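Local coordinates for luciferase (Lingulodinium polyedrum, PDB 1VPR), which catalyses the oxidation of dinoflagellate luciferin by molecular oxygen with emission of blue light, this chain holding the third of three homologous luciferase domains, at residues W232-F238 with L249-L254; L143-L149 with I261-M267; R271-R277 with R289-V294. All coordinates share one frame; numbering follows the deposited sequence.

Contact 1. Residues W232-F238 with L249-L254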
loop_
_atom_site.group_PDB
_atom_site.type_symbol
_atom_site.label_atom_id
_atom_site.label_comp_id
_atom_site.label_asym_id
_atom_site.label_seq_id
_atom_site.Cartn_x
_atom_site.Cartn_y
_atom_site.Cartn_z
ATOM N N TRP A 232 2.735 10.972 -3.645
ATOM C CA TRP A 232 3.528 10.613 -4.809
ATOM C C TRP A 232 2.977 11.271 -6.064
ATOM O O TRP A 232 1.910 11.882 -6.041
ATOM C CB TRP A 232 3.581 9.072 -4.977
ATOM C CG TRP A 232 2.295 8.339 -4.750
ATOM C CD1 TRP A 232 1.973 7.560 -3.660
ATOM C CD2 TRP A 232 1.128 8.340 -5.593
ATOM N NE1 TRP A 232 0.687 7.092 -3.769
ATOM C CE2 TRP A 232 0.141 7.555 -4.940
ATOM C CE3 TRP A 232 0.818 8.928 -6.829
ATOM C CZ2 TRP A 232 -1.135 7.347 -5.480
ATOM C CZ3 TRP A 232 -0.460 8.721 -7.368
ATOM C CH2 TRP A 232 -1.417 7.940 -6.692
ATOM N N LYS A 233 3.718 11.171 -7.162
ATOM C CA LYS A 233 3.259 11.748 -8.419
ATOM C C LYS A 233 3.384 10.695 -9.525
ATOM O O LYS A 233 4.343 9.901 -9.549
ATOM C CB LYS A 233 4.076 13.005 -8.778
ATOM C CG LYS A 233 3.691 13.626 -10.145
ATOM C CD LYS A 233 4.467 14.935 -10.418
ATOM C CE LYS A 233 4.057 15.520 -11.765
ATOM N NZ LYS A 233 4.418 16.957 -11.885
ATOM N N SER A 234 2.402 10.688 -10.418
ATOM C CA SER A 234 2.374 9.764 -11.550
ATOM C C SER A 234 3.763 9.662 -12.182
ATOM O O SER A 234 4.361 10.671 -12.532
ATOM C CB SER A 234 1.369 10.284 -12.581
ATOM O OG SER A 234 1.255 9.428 -13.697
ATOM N N GLY A 235 4.282 8.443 -12.297
ATOM C CA GLY A 235 5.577 8.214 -12.930
ATOM C C GLY A 235 6.815 8.386 -12.057
ATOM O O GLY A 235 7.948 8.196 -12.547
ATOM N N HIS A 236 6.623 8.725 -10.775
ATOM C CA HIS A 236 7.755 8.932 -9.871
ATOM C C HIS A 236 7.792 7.937 -8.726
ATOM O O HIS A 236 6.766 7.586 -8.160
ATOM C CB HIS A 236 7.729 10.372 -9.336
ATOM C CG HIS A 236 7.972 11.408 -10.396
ATOM N ND1 HIS A 236 9.238 11.835 -10.739
ATOM C CD2 HIS A 236 7.116 12.059 -11.225
ATOM C CE1 HIS A 236 9.151 12.713 -11.727
ATOM N NE2 HIS A 236 7.875 12.867 -12.039
ATOM N N TYR A 237 8.996 7.484 -8.392
ATOM C CA TYR A 237 9.201 6.491 -7.342
ATOM C C TYR A 237 8.927 6.978 -5.927
ATOM O O TYR A 237 8.992 8.168 -5.619
ATOM C CB TYR A 237 10.658 5.985 -7.365
ATOM C CG TYR A 237 10.887 4.710 -8.148
ATOM C CD1 TYR A 237 11.316 4.745 -9.470
ATOM C CD2 TYR A 237 10.684 3.475 -7.556
ATOM C CE1 TYR A 237 11.543 3.572 -10.176
ATOM C CE2 TYR A 237 10.900 2.305 -8.247
ATOM C CZ TYR A 237 11.330 2.365 -9.557
ATOM O OH TYR A 237 11.536 1.203 -10.232
ATOM N N PHE A 238 8.593 6.034 -5.065
ATOM C CA PHE A 238 8.437 6.342 -3.666
ATOM C C PHE A 238 8.810 5.078 -2.933
ATOM O O PHE A 238 8.836 3.981 -3.496
ATOM C CB PHE A 238 7.034 6.900 -3.305
ATOM C CG PHE A 238 5.885 5.969 -3.579
ATOM C CD1 PHE A 238 5.277 5.280 -2.539
ATOM C CD2 PHE A 238 5.368 5.844 -4.865
ATOM C CE1 PHE A 238 4.151 4.471 -2.774
ATOM C CE2 PHE A 238 4.258 5.053 -5.111
ATOM C CZ PHE A 238 3.642 4.362 -4.056
ATOM N N LEU A 249 10.090 -0.313 -3.350
ATOM C CA LEU A 249 10.349 0.903 -4.114
ATOM C C LEU A 249 9.364 0.749 -5.272
ATOM O O LEU A 249 9.478 -0.177 -6.078
ATOM C CB LEU A 249 11.801 0.967 -4.603
ATOM C CG LEU A 249 12.781 1.436 -3.530
ATOM C CD1 LEU A 249 14.192 1.280 -4.039
ATOM C CD2 LEU A 249 12.517 2.878 -3.163
ATOM N N GLY A 250 8.374 1.632 -5.351
ATOM C CA GLY A 250 7.386 1.480 -6.402
ATOM C C GLY A 250 6.971 2.779 -7.034
ATOM O O GLY A 250 7.432 3.839 -6.628
ATOM N N VAL A 251 6.068 2.683 -8.004
ATOM C CA VAL A 251 5.591 3.818 -8.760
ATOM C C VAL A 251 4.142 3.624 -9.148
ATOM O O VAL A 251 3.744 2.502 -9.442
ATOM C CB VAL A 251 6.382 3.948 -10.122
ATOM C CG1 VAL A 251 5.694 4.962 -11.018
ATOM C CG2 VAL A 251 7.836 4.356 -9.879
ATOM N N TRP A 252 3.354 4.702 -9.144
ATOM C CA TRP A 252 1.980 4.646 -9.620
ATOM C C TRP A 252 1.985 5.577 -10.823
ATOM O O TRP A 252 2.605 6.658 -10.790
ATOM C CB TRP A 252 0.946 5.252 -8.645
ATOM C CG TRP A 252 0.494 4.364 -7.555
ATOM C CD1 TRP A 252 0.689 4.552 -6.226
ATOM C CD2 TRP A 252 -0.274 3.167 -7.686
ATOM N NE1 TRP A 252 0.091 3.551 -5.512
ATOM C CE2 TRP A 252 -0.512 2.685 -6.387
ATOM C CE3 TRP A 252 -0.778 2.452 -8.782
ATOM C CZ2 TRP A 252 -1.246 1.520 -6.138
ATOM C CZ3 TRP A 252 -1.502 1.298 -8.543
ATOM C CH2 TRP A 252 -1.730 0.841 -7.226
ATOM N N VAL A 253 1.317 5.162 -11.884
ATOM C CA VAL A 253 1.171 6.003 -13.067
ATOM C C VAL A 253 -0.347 6.200 -13.181
ATOM O O VAL A 253 -1.119 5.285 -12.893
ATOM C CB VAL A 253 1.695 5.309 -14.350
ATOM C CG1 VAL A 253 1.561 6.294 -15.560
ATOM C CG2 VAL A 253 3.191 4.901 -14.145
ATOM N N LEU A 254 -0.767 7.388 -13.581
ATOM C CA LEU A 254 -2.192 7.702 -13.725
ATOM C C LEU A 254 -2.371 8.074 -15.210
ATOM O O LEU A 254 -2.504 9.235 -15.569
ATOM C CB LEU A 254 -2.549 8.889 -12.810
ATOM C CG LEU A 254 -2.803 8.660 -11.303
ATOM C CD1 LEU A 254 -1.775 7.724 -10.691
ATOM C CD2 LEU A 254 -2.776 10.004 -10.596
HETATM O O HOH W 1 -0.616 4.386 -2.546
HETATM O O HOH W 2 4.090 7.371 -8.143
#

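Contact 2. Residues L143-L149 with I261-M267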
loop_
_atom_site.group_PDB
_atom_site.type_symbol
_atom_site.label_atom_id
_atom_site.label_comp_id
_atom_site.label_asym_id
_atom_site.label_seq_id
_atom_site.Cartn_x
_atom_site.Cartn_y
_atom_site.Cartn_z
ATOM N N LEU A 143 16.712 0.284 -11.021
ATOM C CA LEU A 143 15.742 -0.798 -11.028
ATOM C C LEU A 143 15.155 -0.835 -12.435
ATOM O O LEU A 143 15.036 0.201 -13.096
ATOM C CB LEU A 143 14.632 -0.550 -9.983
ATOM C CG LEU A 143 14.994 -0.718 -8.488
ATOM C CD1 LEU A 143 13.860 -0.193 -7.596
ATOM C CD2 LEU A 143 15.269 -2.200 -8.176
ATOM N N PRO A 144 14.824 -2.036 -12.937
ATOM C CA PRO A 144 14.238 -2.137 -14.270
ATOM C C PRO A 144 12.792 -1.636 -14.230
ATOM O O PRO A 144 12.079 -1.923 -13.275
ATOM C CB PRO A 144 14.283 -3.650 -14.562
ATOM C CG PRO A 144 15.466 -4.124 -13.786
ATOM C CD PRO A 144 15.285 -3.354 -12.470
ATOM N N TRP A 145 12.372 -0.867 -15.234
ATOM C CA TRP A 145 10.972 -0.448 -15.310
ATOM C C TRP A 145 10.296 -1.678 -15.931
ATOM O O TRP A 145 10.897 -2.350 -16.778
ATOM C CB TRP A 145 10.796 0.745 -16.250
ATOM C CG TRP A 145 11.273 2.065 -15.674
ATOM C CD1 TRP A 145 12.515 2.619 -15.806
ATOM C CD2 TRP A 145 10.504 2.984 -14.884
ATOM N NE1 TRP A 145 12.566 3.829 -15.154
ATOM C CE2 TRP A 145 11.345 4.074 -14.575
ATOM C CE3 TRP A 145 9.184 2.987 -14.407
ATOM C CZ2 TRP A 145 10.914 5.168 -13.805
ATOM C CZ3 TRP A 145 8.746 4.077 -13.640
ATOM C CH2 TRP A 145 9.606 5.151 -13.347
ATOM N N PRO A 146 9.063 -2.020 -15.507
ATOM C CA PRO A 146 8.422 -3.199 -16.103
ATOM C C PRO A 146 7.840 -2.964 -17.485
ATOM O O PRO A 146 7.014 -2.072 -17.674
ATOM C CB PRO A 146 7.348 -3.565 -15.077
ATOM C CG PRO A 146 6.950 -2.217 -14.516
ATOM C CD PRO A 146 8.301 -1.533 -14.334
ATOM N N ALA A 147 8.276 -3.764 -18.457
ATOM C CA ALA A 147 7.777 -3.671 -19.832
ATOM C C ALA A 147 6.256 -3.536 -19.848
ATOM O O ALA A 147 5.570 -4.240 -19.104
ATOM C CB ALA A 147 8.178 -4.947 -20.623
ATOM N N GLY A 148 5.729 -2.649 -20.695
ATOM C CA GLY A 148 4.279 -2.484 -20.775
ATOM C C GLY A 148 3.700 -1.424 -19.850
ATOM O O GLY A 148 2.494 -1.175 -19.865
ATOM N N LEU A 149 4.535 -0.795 -19.030
ATOM C CA LEU A 149 4.013 0.249 -18.156
ATOM C C LEU A 149 3.769 1.499 -18.992
ATOM O O LEU A 149 4.653 1.946 -19.715
ATOM C CB LEU A 149 5.008 0.578 -17.031
ATOM C CG LEU A 149 4.537 1.642 -16.029
ATOM C CD1 LEU A 149 3.409 1.077 -15.178
ATOM C CD2 LEU A 149 5.711 2.080 -15.146
ATOM N N ILE A 261 -2.039 2.508 -12.799
ATOM C CA ILE A 261 -1.256 1.306 -13.120
ATOM C C ILE A 261 0.137 1.513 -12.541
ATOM O O ILE A 261 0.758 2.564 -12.724
ATOM C CB ILE A 261 -1.145 1.074 -14.645
ATOM C CG1 ILE A 261 -2.540 0.876 -15.232
ATOM C CG2 ILE A 261 -0.285 -0.178 -14.916
ATOM C CD1 ILE A 261 -2.555 0.740 -16.747
ATOM N N GLY A 262 0.645 0.512 -11.840
ATOM C CA GLY A 262 1.955 0.679 -11.226
ATOM C C GLY A 262 2.647 -0.626 -10.933
ATOM O O GLY A 262 2.246 -1.693 -11.410
ATOM N N PHE A 263 3.696 -0.557 -10.145
ATOM C CA PHE A 263 4.432 -1.761 -9.802
ATOM C C PHE A 263 5.202 -1.445 -8.544
ATOM O O PHE A 263 5.430 -0.265 -8.238
ATOM C CB PHE A 263 5.431 -2.111 -10.909
ATOM C CG PHE A 263 6.473 -1.073 -11.111
ATOM C CD1 PHE A 263 6.206 0.065 -11.886
ATOM C CD2 PHE A 263 7.718 -1.195 -10.496
ATOM C CE1 PHE A 263 7.166 1.053 -12.041
ATOM C CE2 PHE A 263 8.687 -0.199 -10.646
ATOM C CZ PHE A 263 8.417 0.910 -11.410
ATOM N N PHE A 264 5.605 -2.489 -7.820
ATOM C CA PHE A 264 6.386 -2.319 -6.603
ATOM C C PHE A 264 7.449 -3.390 -6.567
ATOM O O PHE A 264 7.134 -4.561 -6.689
ATOM C CB PHE A 264 5.525 -2.458 -5.338
ATOM C CG PHE A 264 4.566 -1.336 -5.137
ATOM C CD1 PHE A 264 3.338 -1.338 -5.769
ATOM C CD2 PHE A 264 4.937 -0.223 -4.392
ATOM C CE1 PHE A 264 2.490 -0.240 -5.679
ATOM C CE2 PHE A 264 4.096 0.873 -4.292
ATOM C CZ PHE A 264 2.873 0.870 -4.939
ATOM N N TRP A 265 8.697 -2.973 -6.395
ATOM C CA TRP A 265 9.818 -3.893 -6.293
ATOM C C TRP A 265 9.977 -4.251 -4.833
ATOM O O TRP A 265 10.240 -3.376 -4.013
ATOM C CB TRP A 265 11.114 -3.239 -6.761
ATOM C CG TRP A 265 11.306 -3.243 -8.242
ATOM C CD1 TRP A 265 11.129 -2.197 -9.095
ATOM C CD2 TRP A 265 11.726 -4.357 -9.048
ATOM N NE1 TRP A 265 11.406 -2.583 -10.392
ATOM C CE2 TRP A 265 11.780 -3.904 -10.390
ATOM C CE3 TRP A 265 12.062 -5.687 -8.770
ATOM C CZ2 TRP A 265 12.163 -4.737 -11.449
ATOM C CZ3 TRP A 265 12.443 -6.523 -9.837
ATOM C CH2 TRP A 265 12.489 -6.038 -11.149
ATOM N N GLU A 266 9.816 -5.530 -4.512
ATOM C CA GLU A 266 9.973 -6.017 -3.137
ATOM C C GLU A 266 11.455 -6.391 -3.088
ATOM O O GLU A 266 11.868 -7.451 -3.587
ATOM C CB GLU A 266 9.080 -7.241 -2.925
ATOM C CG GLU A 266 9.125 -7.858 -1.533
ATOM C CD GLU A 266 8.211 -9.070 -1.436
ATOM O OE1 GLU A 266 8.541 -10.094 -2.081
ATOM O OE2 GLU A 266 7.161 -8.988 -0.738
HETATM N N MSE A 267 12.249 -5.507 -2.482
HETATM C CA MSE A 267 13.685 -5.657 -2.454
HETATM C C MSE A 267 14.265 -6.923 -1.840
HETATM O O MSE A 267 15.272 -7.432 -2.323
HETATM C CB MSE A 267 14.311 -4.425 -1.804
HETATM C CG MSE A 267 13.960 -3.088 -2.484
HETATM SE SE MSE A 267 14.328 -3.119 -4.383
HETATM C CE MSE A 267 16.155 -3.779 -4.292
#

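Contact 3. Residues R271-R277 with R289-V294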
loop_
_atom_site.group_PDB
_atom_site.type_symbol
_atom_site.label_atom_id
_atom_site.label_comp_id
_atom_site.label_asym_id
_atom_site.label_seq_id
_atom_site.Cartn_x
_atom_site.Cartn_y
_atom_site.Cartn_z
ATOM N N ARG A 271 11.428 -9.547 -6.408
ATOM C CA ARG A 271 10.217 -9.668 -7.235
ATOM C C ARG A 271 9.559 -8.319 -7.551
ATOM O O ARG A 271 9.538 -7.422 -6.707
ATOM C CB ARG A 271 9.198 -10.572 -6.535
ATOM C CG ARG A 271 9.608 -12.030 -6.445
ATOM C CD ARG A 271 8.490 -12.846 -5.804
ATOM N NE ARG A 271 8.244 -12.428 -4.427
ATOM C CZ ARG A 271 7.203 -12.844 -3.706
ATOM N NH1 ARG A 271 7.034 -12.427 -2.452
ATOM N NH2 ARG A 271 6.322 -13.676 -4.250
ATOM N N CYS A 272 9.036 -8.181 -8.768
ATOM C CA CYS A 272 8.359 -6.950 -9.192
ATOM C C CYS A 272 6.856 -7.235 -9.213
ATOM O O CYS A 272 6.381 -7.960 -10.092
ATOM C CB CYS A 272 8.816 -6.549 -10.611
ATOM S SG CYS A 272 8.113 -4.976 -11.253
ATOM N N PHE A 273 6.117 -6.709 -8.233
ATOM C CA PHE A 273 4.665 -6.903 -8.190
ATOM C C PHE A 273 4.067 -5.867 -9.117
ATOM O O PHE A 273 4.416 -4.687 -9.061
ATOM C CB PHE A 273 4.101 -6.677 -6.768
ATOM C CG PHE A 273 4.420 -7.782 -5.791
ATOM C CD1 PHE A 273 5.686 -7.896 -5.241
ATOM C CD2 PHE A 273 3.438 -8.704 -5.421
ATOM C CE1 PHE A 273 5.988 -8.902 -4.337
ATOM C CE2 PHE A 273 3.719 -9.721 -4.515
ATOM C CZ PHE A 273 5.002 -9.825 -3.965
ATOM N N ARG A 274 3.146 -6.281 -9.970
ATOM C CA ARG A 274 2.554 -5.326 -10.879
ATOM C C ARG A 274 1.132 -5.131 -10.421
ATOM O O ARG A 274 0.503 -6.062 -9.937
ATOM C CB ARG A 274 2.694 -5.833 -12.307
ATOM C CG ARG A 274 4.150 -5.731 -12.789
ATOM C CD ARG A 274 4.337 -6.346 -14.183
ATOM N NE ARG A 274 3.987 -7.757 -14.144
ATOM C CZ ARG A 274 3.836 -8.513 -15.221
ATOM N NH1 ARG A 274 4.018 -7.977 -16.426
ATOM N NH2 ARG A 274 3.467 -9.784 -15.090
ATOM N N ILE A 275 0.606 -3.924 -10.584
ATOM C CA ILE A 275 -0.698 -3.644 -9.996
ATOM C C ILE A 275 -1.511 -2.561 -10.667
ATOM O O ILE A 275 -0.960 -1.702 -11.362
ATOM C CB ILE A 275 -0.437 -3.259 -8.502
ATOM C CG1 ILE A 275 -1.732 -2.920 -7.753
ATOM C CG2 ILE A 275 0.524 -2.034 -8.444
ATOM C CD1 ILE A 275 -1.441 -2.590 -6.281
ATOM N N GLU A 276 -2.832 -2.636 -10.504
ATOM C CA GLU A 276 -3.711 -1.588 -11.007
ATOM C C GLU A 276 -4.800 -1.331 -9.981
ATOM O O GLU A 276 -5.123 -2.218 -9.158
ATOM C CB GLU A 276 -4.385 -1.958 -12.349
ATOM C CG GLU A 276 -5.364 -3.135 -12.323
ATOM C CD GLU A 276 -6.377 -3.020 -13.444
ATOM O OE1 GLU A 276 -5.950 -3.097 -14.622
ATOM O OE2 GLU A 276 -7.593 -2.823 -13.161
ATOM N N ARG A 277 -5.334 -0.106 -9.997
ATOM C CA ARG A 277 -6.482 0.251 -9.163
ATOM C C ARG A 277 -7.394 0.968 -10.126
ATOM O O ARG A 277 -6.945 1.877 -10.821
ATOM C CB ARG A 277 -6.140 1.208 -8.025
ATOM C CG ARG A 277 -5.500 0.529 -6.795
ATOM C CD ARG A 277 -4.914 1.563 -5.829
ATOM N NE ARG A 277 -4.504 0.917 -4.580
ATOM C CZ ARG A 277 -3.812 1.523 -3.620
ATOM N NH1 ARG A 277 -3.458 2.792 -3.765
ATOM N NH2 ARG A 277 -3.456 0.850 -2.523
ATOM N N ARG A 289 -11.403 -1.479 -7.574
ATOM C CA ARG A 289 -10.842 -2.808 -7.572
ATOM C C ARG A 289 -9.341 -2.701 -7.719
ATOM O O ARG A 289 -8.835 -2.069 -8.638
ATOM C CB ARG A 289 -11.393 -3.689 -8.707
ATOM C CG ARG A 289 -10.813 -5.117 -8.652
ATOM C CD ARG A 289 -11.187 -5.957 -9.891
ATOM N NE ARG A 289 -10.583 -5.423 -11.120
ATOM C CZ ARG A 289 -11.009 -5.718 -12.352
ATOM N NH1 ARG A 289 -10.410 -5.195 -13.412
ATOM N NH2 ARG A 289 -12.047 -6.530 -12.529
ATOM N N GLN A 290 -8.636 -3.316 -6.782
ATOM C CA GLN A 290 -7.176 -3.342 -6.792
ATOM C C GLN A 290 -6.762 -4.755 -7.222
ATOM O O GLN A 290 -7.239 -5.738 -6.662
ATOM C CB GLN A 290 -6.678 -3.067 -5.374
ATOM C CG GLN A 290 -5.174 -3.107 -5.172
ATOM C CD GLN A 290 -4.806 -2.748 -3.754
ATOM O OE1 GLN A 290 -5.128 -1.655 -3.273
ATOM N NE2 GLN A 290 -4.133 -3.670 -3.070
ATOM N N ALA A 291 -5.876 -4.864 -8.209
ATOM C CA ALA A 291 -5.441 -6.167 -8.679
ATOM C C ALA A 291 -3.918 -6.180 -8.699
ATOM O O ALA A 291 -3.296 -5.409 -9.444
ATOM C CB ALA A 291 -6.008 -6.435 -10.103
ATOM N N THR A 292 -3.330 -7.056 -7.890
ATOM C CA THR A 292 -1.879 -7.185 -7.782
ATOM C C THR A 292 -1.424 -8.555 -8.275
ATOM O O THR A 292 -1.995 -9.575 -7.893
ATOM C CB THR A 292 -1.431 -7.048 -6.336
ATOM O OG1 THR A 292 -1.996 -5.856 -5.779
ATOM C CG2 THR A 292 0.089 -6.959 -6.251
ATOM N N GLU A 293 -0.379 -8.576 -9.095
ATOM C CA GLU A 293 0.104 -9.839 -9.656
ATOM C C GLU A 293 1.599 -10.070 -9.577
ATOM O O GLU A 293 2.403 -9.154 -9.754
ATOM C CB GLU A 293 -0.318 -9.952 -11.131
ATOM C CG GLU A 293 -0.096 -11.335 -11.780
ATOM C CD GLU A 293 1.304 -11.554 -12.362
ATOM O OE1 GLU A 293 1.558 -12.685 -12.852
ATOM O OE2 GLU A 293 2.140 -10.615 -12.345
ATOM N N VAL A 294 1.951 -11.318 -9.300
ATOM C CA VAL A 294 3.334 -11.759 -9.271
ATOM C C VAL A 294 3.346 -13.275 -9.521
ATOM O O VAL A 294 2.506 -14.036 -8.998
ATOM C CB VAL A 294 4.033 -11.405 -7.936
ATOM C CG1 VAL A 294 3.562 -12.314 -6.814
ATOM C CG2 VAL A 294 5.552 -11.452 -8.126
HETATM O O HOH W 3 4.486 -9.071 -11.690
HETATM O O HOH W 4 -8.362 -3.693 -10.757
#

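Contact 1. Residues W232-F238 with L249-L254
Where the two outermost strands of the calycin barrel's sheet, 229-233 and 237-241, follow each other through a tight turn, Trp232, Ser234 and Phe238 pack against strand 247-253 and the residue after it. The type II turn from Lys233 to His236 is fastened by its Gly235 N, which donates to Trp252 O at 2.9 Å. Ser234 OG, swung anti to its own backbone N (chi1 -178°), takes the amide of Leu254 at an OG to N distance of 2.9 Å, nearly straight at 165°. Beyond the turn, Phe238 and Gly250 form an antiparallel hydrogen-bonded pair, with Phe238 N to Gly250 O at 2.9 Å, which sets the register of the 237-241/247-253 hairpin. Three aromatic rings cluster on one side. Trp252 CD1 lies over one face of the Trp232 indole, 3.3 Å from Trp232 CE2, with the planes inclined at 42°, and Trp252 CB sits above the six-membered ring. Phe238 CZ reaches Trp252 CD1 at 3.7 Å. Both indole N-H groups, Trp232 NE1 and Trp252 NE1, donate to one water, so neither buried nitrogen lacks an acceptor. A second water accepts from Trp252 N and lies between the carbonyls of Lys233 and His236. On the other side of the hairpin, Val251 CG2 points at the middle of the Tyr237 ring, 3.5 Å from CG. Trp232 also touches Cys216 and Val218 of strand 215-219, Trp252 reaches Ile275 and Arg277 of strand 271-282, and strand 259-266 pairs with the far edge of 247-253.

Contact 2. Residues L143-L149 with I261-M267
Trp265 carries CG anti to its carbonyl carbon (chi1 -82°), which lifts its indole toward Leu143 and Pro144, while Phe263, with CG held between backbone N and carbonyl carbon (chi1 63°), raises its ring against Pro146. These two rings, two residues apart on strand 259-266, receive the irregular loop that contains residues 143-149. Trp265 NE1 donates to Pro144 O at 3.0 Å. The bond is bent, 139° at the hydrogen, yet the oxygen lies close to the indole plane and the donor lies in the carbonyl plane. Leu143 drapes over one face of the same indole: CD2 stands above the five-membered ring, CD1 comes to 3.7 Å from Trp265 CD1, and CD2 also meets SE of Met267, a selenomethionine, at 4.0 Å. Pro144 CD presses on the far end of the indole, 3.6 Å from CZ2. One face of the Phe263 ring is covered by Pro146, whose CD sits over its centre in a CH-pi contact. Leu149 CD2 arrives at Phe263 CE1 at 3.6 Å, and Trp145 CE3 meets the same CE1 at 3.7 Å, the two rings steeply inclined. Replacing Trp265 by a leucine would probably leave Pro144 O without this donor and open a gap beneath Leu143 and the Pro144 ring. Phe108 of helix 107-111 touches both Pro146 and Leu149. Chemically, the join is a buried apolar one between proline and leucine carbons and aromatic rings, with one hydrogen bond between the two segments, from an indole to a backbone carbonyl, giving it direction.

Contact 3. Residues R271-R277 with R289-V294
Arg274 to Arg277 pair with Gln290 to Glu293 in the antiparallel hairpin of strands 271-282 and 285-294, two neighbouring staves of the calycin barrel whose segment axes approach to 4.6 Å at 159°. The backbone ladder alternates two hydrogen-bonded pairs, Arg274 with Glu293 and Glu276 with Ala291, with the non-hydrogen-bonded pairs Ile275 with Thr292 and Arg277 with Gln290; in the first, Glu293 N donates to Arg274 O at 2.8 Å. Charge pairing follows on the face bearing Arg274, Glu276 and Glu293. Arg274 NH2 makes a salt bridge to Glu293 OE2 at 3.2 Å, meeting the oxygen from above the carboxylate plane, and its guanidinium is shared with the carbonyls of Phe111 and Asp113. Glu276 OE2 to Arg289 NH1 is a long salt bridge, 3.7 Å, each partner having other ion pairing, Arg278 and Arg259 for the glutamate and Asp103 for the arginine. A water nevertheless ties the two together, donating to Glu276 OE2 and accepting from Arg289 NE. Apolar contact gathers near the other end, where Val294 CB lies over the rim of one Phe273 face and CG1 touches CE2 at 3.5 Å. The last polar contact is two-pronged: Gln290 OE1, also hydrogen-bonded to Tyr303 OH, is held by the extended Arg277 through NE at 3.0 Å and NH2 at 3.1 Å, both coming from one face of the amide and above its carbonyl plane.

In the fold
All three contacts lie in the catalytic calycin domain and touch one antiparallel sheet, in which strands 237-241, 247-253, 259-266, 271-282 and 285-294 stand side by side in chain order. Contact 1 falls in sequence between the two segments of contact 2, and contact 3 comes after both. The centre of contact 2 lies about 10 Å from that of contact 1 and about 10 Å from that of contact 3, which are themselves about 14 Å apart. Strand 259-266 connects them: its backbone pairs with 247-253 on one edge and 271-282 on the other. Trp252, Phe264, Ile275 and Arg277 pack together on one face, consistent with the barrel interior, while loop 143-149 covers the other.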